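Local coordinates for betaine aldehyde dehydrogenase (Staphylococcus aureus subsp. aureus COL, PDB 4QTO), which catalyses the NAD-dependent oxidation of betaine aldehyde to glycine betaine, working as a tetrameric enzyme of the aldehyde dehydrogenase family, at residues 436-447 with 460-471. Numbering follows the deposited sequence.
Sequences NDSIYGLAGAVF and KLKLGTVWINDF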
loop_
_atom_site.group_PDB
_atom_site.type_symbol
_atom_site.label_atom_id
_atom_site.label_comp_id
_atom_site.label_asym_id
_atom_site.label_seq_id
_atom_site.Cartn_x
_atom_site.Cartn_y
_atom_site.Cartn_z
ATOM N N ASN A 436 12.247 17.624 -23.599
ATOM C CA ASN A 436 12.259 18.204 -22.268
ATOM C C ASN A 436 12.493 19.716 -22.263
ATOM O O ASN A 436 12.363 20.355 -21.200
ATOM C CB ASN A 436 13.296 17.510 -21.388
ATOM C CG ASN A 436 12.830 16.157 -20.897
ATOM O OD1 ASN A 436 11.622 15.909 -20.755
ATOM N ND2 ASN A 436 13.779 15.310 -20.569
ATOM N N ASP A 437 12.753 20.281 -23.443
ATOM C CA ASP A 437 13.012 21.721 -23.555
ATOM C C ASP A 437 11.709 22.494 -23.777
ATOM O O ASP A 437 11.408 22.949 -24.903
ATOM C CB ASP A 437 13.974 22.006 -24.705
ATOM C CG ASP A 437 14.398 23.468 -24.762
ATOM O OD1 ASP A 437 14.292 24.144 -23.730
ATOM O OD2 ASP A 437 14.853 23.948 -25.849
ATOM N N SER A 438 10.881 22.541 -22.733
ATOM C CA SER A 438 9.661 23.348 -22.731
ATOM C C SER A 438 9.355 23.590 -21.270
ATOM O O SER A 438 9.971 22.983 -20.376
ATOM C CB SER A 438 8.408 22.704 -23.414
ATOM O OG SER A 438 7.630 21.910 -22.558
ATOM N N ILE A 439 8.416 24.482 -21.021
ATOM C CA ILE A 439 8.028 24.751 -19.643
ATOM C C ILE A 439 7.011 23.750 -19.145
ATOM O O ILE A 439 6.700 23.768 -17.944
ATOM C CB ILE A 439 7.418 26.171 -19.481
ATOM C CG1 ILE A 439 6.105 26.320 -20.272
ATOM C CG2 ILE A 439 8.410 27.246 -19.917
ATOM C CD1 ILE A 439 5.334 27.604 -19.962
ATOM N N TYR A 440 6.518 22.880 -20.028
ATOM C CA TYR A 440 5.428 21.984 -19.723
ATOM C C TYR A 440 5.891 20.579 -19.363
ATOM O O TYR A 440 7.087 20.284 -19.370
ATOM C CB TYR A 440 4.462 21.959 -20.905
ATOM C CG TYR A 440 3.686 23.274 -21.090
ATOM C CD1 TYR A 440 2.658 23.597 -20.216
ATOM C CD2 TYR A 440 3.934 24.099 -22.134
ATOM C CE1 TYR A 440 1.903 24.740 -20.365
ATOM C CE2 TYR A 440 3.173 25.260 -22.305
ATOM C CZ TYR A 440 2.175 25.567 -21.414
ATOM O OH TYR A 440 1.364 26.687 -21.521
ATOM N N GLY A 441 4.945 19.705 -19.050
ATOM C CA GLY A 441 5.304 18.342 -18.648
ATOM C C GLY A 441 4.124 17.415 -18.477
ATOM O O GLY A 441 4.099 16.611 -17.533
ATOM N N LEU A 442 3.148 17.483 -19.372
ATOM C CA LEU A 442 1.915 16.697 -19.189
ATOM C C LEU A 442 1.933 15.276 -19.725
ATOM O O LEU A 442 1.736 14.302 -18.970
ATOM C CB LEU A 442 0.709 17.445 -19.775
ATOM C CG LEU A 442 -0.649 16.818 -19.494
ATOM C CD1 LEU A 442 -0.952 16.784 -18.003
ATOM C CD2 LEU A 442 -1.746 17.625 -20.182
ATOM N N ALA A 443 2.147 15.127 -21.023
ATOM C CA ALA A 443 2.110 13.799 -21.657
ATOM C C ALA A 443 2.937 13.779 -22.903
ATOM O O ALA A 443 3.303 14.832 -23.413
ATOM C CB ALA A 443 0.667 13.448 -22.003
ATOM N N GLY A 444 3.222 12.583 -23.402
ATOM C CA GLY A 444 3.966 12.463 -24.652
ATOM C C GLY A 444 4.066 11.021 -25.071
ATOM O O GLY A 444 3.702 10.131 -24.324
ATOM N N ALA A 445 4.597 10.808 -26.277
ATOM C CA ALA A 445 4.709 9.451 -26.811
ATOM C C ALA A 445 6.071 9.196 -27.424
ATOM O O ALA A 445 6.768 10.124 -27.877
ATOM C CB ALA A 445 3.680 9.238 -27.897
ATOM N N VAL A 446 6.417 7.911 -27.466
ATOM C CA VAL A 446 7.604 7.444 -28.145
ATOM C C VAL A 446 7.201 6.298 -29.051
ATOM O O VAL A 446 6.589 5.318 -28.595
ATOM C CB VAL A 446 8.694 6.910 -27.175
ATOM C CG1 VAL A 446 9.941 6.592 -28.002
ATOM C CG2 VAL A 446 8.979 7.915 -26.078
ATOM N N PHE A 447 7.506 6.426 -30.348
ATOM C CA PHE A 447 7.223 5.393 -31.354
ATOM C C PHE A 447 8.537 4.762 -31.819
ATOM O O PHE A 447 9.431 5.467 -32.367
ATOM C CB PHE A 447 6.447 5.962 -32.543
ATOM C CG PHE A 447 5.010 6.198 -32.242
ATOM C CD1 PHE A 447 4.591 7.352 -31.601
ATOM C CD2 PHE A 447 4.066 5.227 -32.524
ATOM C CE1 PHE A 447 3.253 7.536 -31.262
ATOM C CE2 PHE A 447 2.734 5.401 -32.168
ATOM C CZ PHE A 447 2.318 6.546 -31.541
ATOM N N LYS A 460 13.348 8.954 -19.241
ATOM C CA LYS A 460 14.008 10.255 -19.208
ATOM C C LYS A 460 13.121 11.463 -19.536
ATOM O O LYS A 460 13.547 12.607 -19.311
ATOM C CB LYS A 460 15.238 10.254 -20.118
ATOM C CG LYS A 460 16.351 9.339 -19.595
ATOM C CD LYS A 460 17.677 9.682 -20.258
ATOM C CE LYS A 460 18.871 9.043 -19.561
ATOM N NZ LYS A 460 18.897 7.573 -19.774
ATOM N N LEU A 461 11.898 11.231 -20.031
ATOM C CA LEU A 461 10.987 12.333 -20.340
ATOM C C LEU A 461 10.329 12.846 -19.083
ATOM O O LEU A 461 9.785 12.057 -18.288
ATOM C CB LEU A 461 9.923 11.889 -21.329
ATOM C CG LEU A 461 10.452 11.434 -22.681
ATOM C CD1 LEU A 461 9.305 10.956 -23.568
ATOM C CD2 LEU A 461 11.214 12.564 -23.377
ATOM N N LYS A 462 10.353 14.161 -18.887
ATOM C CA LYS A 462 9.718 14.785 -17.702
ATOM C C LYS A 462 8.252 15.069 -17.984
ATOM O O LYS A 462 7.842 16.232 -18.242
ATOM C CB LYS A 462 10.488 16.027 -17.287
ATOM C CG LYS A 462 11.912 15.682 -16.875
ATOM C CD LYS A 462 12.742 16.955 -16.841
ATOM C CE LYS A 462 14.235 16.681 -16.758
ATOM N NZ LYS A 462 14.547 16.005 -15.484
ATOM N N LEU A 463 7.469 13.988 -17.943
ATOM C CA LEU A 463 6.053 14.014 -18.305
ATOM C C LEU A 463 5.249 13.123 -17.383
ATOM O O LEU A 463 5.743 12.047 -17.007
ATOM C CB LEU A 463 5.881 13.433 -19.738
ATOM C CG LEU A 463 6.628 14.134 -20.869
ATOM C CD1 LEU A 463 6.559 13.312 -22.149
ATOM C CD2 LEU A 463 6.073 15.536 -21.065
ATOM N N GLY A 464 4.027 13.530 -17.047
ATOM C CA GLY A 464 3.173 12.721 -16.159
ATOM C C GLY A 464 2.703 11.415 -16.761
ATOM O O GLY A 464 2.419 10.449 -16.037
ATOM N N THR A 465 2.559 11.383 -18.079
ATOM C CA THR A 465 2.167 10.156 -18.801
ATOM C C THR A 465 3.006 10.026 -20.049
ATOM O O THR A 465 3.166 10.986 -20.801
ATOM C CB THR A 465 0.662 10.203 -19.206
ATOM O OG1 THR A 465 -0.156 10.358 -18.029
ATOM C CG2 THR A 465 0.242 8.954 -19.956
ATOM N N VAL A 466 3.575 8.837 -20.257
ATOM C CA VAL A 466 4.324 8.540 -21.488
ATOM C C VAL A 466 3.719 7.306 -22.133
ATOM O O VAL A 466 3.587 6.271 -21.480
ATOM C CB VAL A 466 5.802 8.250 -21.255
ATOM C CG1 VAL A 466 6.487 8.020 -22.584
ATOM C CG2 VAL A 466 6.464 9.422 -20.496
ATOM N N TRP A 467 3.322 7.431 -23.407
ATOM C CA TRP A 467 2.805 6.317 -24.170
ATOM C C TRP A 467 3.926 5.734 -25.044
ATOM O O TRP A 467 4.686 6.477 -25.682
ATOM C CB TRP A 467 1.677 6.753 -25.097
ATOM C CG TRP A 467 0.533 7.381 -24.397
ATOM C CD1 TRP A 467 -0.319 6.775 -23.521
ATOM C CD2 TRP A 467 0.096 8.736 -24.508
ATOM N NE1 TRP A 467 -1.241 7.666 -23.065
ATOM C CE2 TRP A 467 -1.017 8.881 -23.665
ATOM C CE3 TRP A 467 0.547 9.854 -25.216
ATOM C CZ2 TRP A 467 -1.698 10.095 -23.532
ATOM C CZ3 TRP A 467 -0.142 11.046 -25.086
ATOM C CH2 TRP A 467 -1.255 11.156 -24.273
ATOM N N ILE A 468 4.037 4.418 -25.066
ATOM C CA ILE A 468 4.977 3.718 -25.961
ATOM C C ILE A 468 4.124 3.101 -27.054
ATOM O O ILE A 468 3.274 2.241 -26.801
ATOM C CB ILE A 468 5.841 2.687 -25.226
ATOM C CG1 ILE A 468 6.805 3.437 -24.282
ATOM C CG2 ILE A 468 6.589 1.833 -26.250
ATOM C CD1 ILE A 468 7.601 2.549 -23.352
ATOM N N ASN A 469 4.345 3.571 -28.285
ATOM C CA ASN A 469 3.588 3.116 -29.436
ATOM C C ASN A 469 2.062 3.314 -29.335
ATOM O O ASN A 469 1.267 2.451 -29.722
ATOM C CB ASN A 469 3.954 1.699 -29.842
ATOM C CG ASN A 469 5.392 1.592 -30.309
ATOM O OD1 ASN A 469 5.894 2.467 -31.009
ATOM N ND2 ASN A 469 6.091 0.530 -29.877
ATOM N N ASP A 470 1.677 4.470 -28.800
ATOM C CA ASP A 470 0.284 4.861 -28.707
ATOM C C ASP A 470 0.251 6.367 -28.525
ATOM O O ASP A 470 1.306 6.997 -28.321
ATOM C CB ASP A 470 -0.428 4.130 -27.561
ATOM C CG ASP A 470 -1.911 3.880 -27.841
ATOM O OD1 ASP A 470 -2.587 4.697 -28.507
ATOM O OD2 ASP A 470 -2.406 2.819 -27.370
ATOM N N PHE A 471 -0.942 6.938 -28.619
ATOM C CA PHE A 471 -1.134 8.349 -28.346
ATOM C C PHE A 471 -2.566 8.533 -27.857
ATOM O O PHE A 471 -3.492 8.009 -28.477
ATOM C CB PHE A 471 -0.831 9.288 -29.566
ATOM C CG PHE A 471 -0.433 10.640 -29.129
ATOM C CD1 PHE A 471 -1.390 11.517 -28.664
ATOM C CD2 PHE A 471 0.907 11.016 -29.070
ATOM C CE1 PHE A 471 -1.027 12.723 -28.141
ATOM C CE2 PHE A 471 1.262 12.227 -28.521
ATOM C CZ PHE A 471 0.293 13.074 -28.072
HETATM O O HOH W 1 9.016 18.198 -19.667
HETATM O O HOH W 2 -0.469 13.036 -17.565
#
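Ala443 to Val446 and Thr465 to Ile468 pair as neighbouring parallel strands, joined through helix 451-460 in a beta-alpha-beta crossover, a worked example of how an aldehyde dehydrogenase builds the outermost pair of strands within the subunit. The ladder tightens toward its C-terminal end: Gly444 N reaches Thr465 O only weakly, whereas Trp467 N meets Gly444 O at 2.9 Å in the carbonyl plane, and Val446 N to Trp467 O and Asn469 N to Val446 O follow.

Packing is tight on the face carrying Ala443, Ala445 and Trp467. The CB of Ala445 lies at the indole edge, 3.5 Å from Phe471 CD2 and 3.3 Å from Asp470 O, a buried carbonyl oxygen without a polar partner. Farther along, the CA of Asn469 makes an off-centre CH-pi contact with the Phe447 ring. On the other face Leu463 CD1 lies 3.6 Å from Gly444 N, and Val446 CG2 touches Leu461 CD1.

The polar end, with partly exposed Asn436 and Lys462, is the solvent side. A water lies 2.9 Å from Tyr440 O and 2.7 Å from Lys462 O. Asn436, its CG beside the backbone N (chi1 -77°), accepts at OD1 from Lys462 N at 2.9 Å, nearly straight at 177°, and ND2 donates to Lys460 O at 3.0 Å. Lys462 crosses this amide and forms a salt bridge with Glu84 of the second subunit; a strand of that subunit pairs with 465-468 and carries the sheet across the interface. With Lys460 O only 4° out of the amide plane, the two bonds hold the Asn436 amide flat and set its orientation against the chain leaving helix 451-460, while the 465-468 end rests on main-chain bonds and apolar packing.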